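PDB 6F4V: kallistatin from Homo sapiens, which inhibits tissue kallikrein by forming a stable equimolar complex with it, being cleaved at the reactive site in the process. Local coordinates for residues R145-D150 and E330-T335. Residues are numbered along the deposited sequence; the frame is centred on the assembly and turned at random.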
# COMPACT_ATOMS: atom_id res chain seq x y z
N ARG A 145 -13.88 -2.39 -6.46
CA ARG A 145 -14.38 -2.38 -7.86
C ARG A 145 -13.85 -3.55 -8.67
O ARG A 145 -13.39 -3.38 -9.81
CB ARG A 145 -14.07 -1.06 -8.54
CG ARG A 145 -14.62 0.13 -7.78
CD ARG A 145 -14.88 1.32 -8.70
NE ARG A 145 -15.32 2.48 -7.91
CZ ARG A 145 -16.57 2.75 -7.54
NH1 ARG A 145 -17.60 1.95 -7.89
NH2 ARG A 145 -16.82 3.84 -6.82
N GLY A 146 -13.86 -4.72 -8.04
CA GLY A 146 -13.47 -5.95 -8.68
C GLY A 146 -12.00 -6.30 -8.70
O GLY A 146 -11.64 -7.38 -9.16
N LYS A 147 -11.14 -5.40 -8.21
CA LYS A 147 -9.70 -5.58 -8.33
C LYS A 147 -9.07 -6.57 -7.35
O LYS A 147 -8.15 -7.28 -7.72
CB LYS A 147 -8.99 -4.23 -8.19
CG LYS A 147 -9.39 -3.20 -9.25
CD LYS A 147 -9.36 -3.73 -10.68
CE LYS A 147 -7.99 -4.21 -11.06
NZ LYS A 147 -7.91 -4.62 -12.48
N ILE A 148 -9.52 -6.57 -6.11
CA ILE A 148 -8.98 -7.50 -5.11
C ILE A 148 -9.93 -8.67 -4.89
O ILE A 148 -10.95 -8.54 -4.21
CB ILE A 148 -8.64 -6.83 -3.77
CG1 ILE A 148 -7.76 -5.59 -3.99
CG2 ILE A 148 -8.00 -7.86 -2.85
CD1 ILE A 148 -6.46 -5.83 -4.73
N VAL A 149 -9.55 -9.80 -5.48
CA VAL A 149 -10.31 -11.05 -5.50
C VAL A 149 -9.57 -12.07 -4.59
O VAL A 149 -8.33 -12.15 -4.59
CB VAL A 149 -10.38 -11.60 -6.96
CG1 VAL A 149 -11.36 -12.77 -7.10
CG2 VAL A 149 -10.83 -10.49 -7.92
N ASP A 150 -10.33 -12.83 -3.84
CA ASP A 150 -9.83 -13.91 -2.99
C ASP A 150 -8.77 -13.42 -1.98
O ASP A 150 -7.71 -14.03 -1.81
CB ASP A 150 -9.35 -15.10 -3.85
CG ASP A 150 -10.46 -15.66 -4.78
OD1 ASP A 150 -11.68 -15.61 -4.44
OD2 ASP A 150 -10.11 -16.16 -5.88
N GLU A 330 -5.20 3.25 -11.77
CA GLU A 330 -6.07 2.61 -10.84
C GLU A 330 -5.22 1.70 -9.95
O GLU A 330 -4.41 0.92 -10.45
CB GLU A 330 -7.14 1.78 -11.53
CG GLU A 330 -8.16 1.14 -10.59
CD GLU A 330 -9.04 0.13 -11.31
OE1 GLU A 330 -8.50 -0.65 -12.11
OE2 GLU A 330 -10.25 0.12 -11.07
N ALA A 331 -5.40 1.84 -8.65
CA ALA A 331 -4.67 1.00 -7.68
C ALA A 331 -5.61 0.59 -6.56
O ALA A 331 -6.44 1.37 -6.11
CB ALA A 331 -3.43 1.73 -7.16
N ALA A 332 -5.53 -0.68 -6.14
CA ALA A 332 -6.34 -1.18 -5.10
C ALA A 332 -5.53 -2.11 -4.21
O ALA A 332 -4.53 -2.68 -4.63
CB ALA A 332 -7.56 -1.89 -5.66
N ALA A 333 -5.98 -2.24 -2.97
CA ALA A 333 -5.36 -3.16 -2.03
C ALA A 333 -6.29 -3.47 -0.89
O ALA A 333 -7.24 -2.74 -0.61
CB ALA A 333 -4.04 -2.61 -1.51
N ALA A 334 -6.01 -4.58 -0.23
CA ALA A 334 -6.70 -4.92 0.98
C ALA A 334 -5.83 -5.77 1.89
O ALA A 334 -4.91 -6.43 1.43
CB ALA A 334 -7.99 -5.65 0.63
N THR A 335 -6.16 -5.74 3.18
CA THR A 335 -5.43 -6.47 4.21
C THR A 335 -6.43 -7.17 5.09
O THR A 335 -7.43 -6.57 5.48
CB THR A 335 -4.63 -5.47 5.09
OG1 THR A 335 -3.74 -4.72 4.27
CG2 THR A 335 -3.83 -6.19 6.18
O HOH W 1 -12.22 -1.55 -11.72
O HOH W 2 -8.50 -2.35 -13.98
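Lys-147 lays its aliphatic chain over one face of the Glu-330 carboxylate, with CD 3.5 Å from OE1 and CG 3.9 Å from the carboxylate carbon. Two waters sit close to the plane of that group: one donates to OE2 and also to the carbonyl oxygen of Arg-145, the other donates to OE1 and accepts from Lys-147 NZ. The lysine reaches this position by bending at chi2 (-48°) and chi3 (-60°), while Glu-330 holds CG anti to its backbone N (-176°) and stands up from the strand. NZ stops 4.0 Å from OE1, too far for a salt bridge, so water carries the link between the charges; OE2 is also bonded to Tyr-168 OH. An alanine in place of Lys-147 would probably uncover that carboxylate face and leave the bridging water at OE1 without its ammonium partner.

The second flat group is the peptide joining Ala-332 to Ala-333. Ile-148 covers its face, CD1 lying 3.7 Å from Ala-332 O and CG1 3.9 Å from Ala-333 N. The methyl of Ala-332 meets Lys-147 CB at 3.7 Å, and that of Ala-334 meets Ile-148 CG2 at 4.1 Å.

Residues 145-150 begin just past helix 129-143, which a Schellman motif with Arg-145 at C-prime terminates; Val-140 of that helix packs on both Ile-148 and Ala-334. Strand 328-340 runs antiparallel between strands 159-172 and 312-324, as the inserted reactive-centre loop does in relaxed serpins, and Lys-147 and Ile-148 lie on one face of that strand.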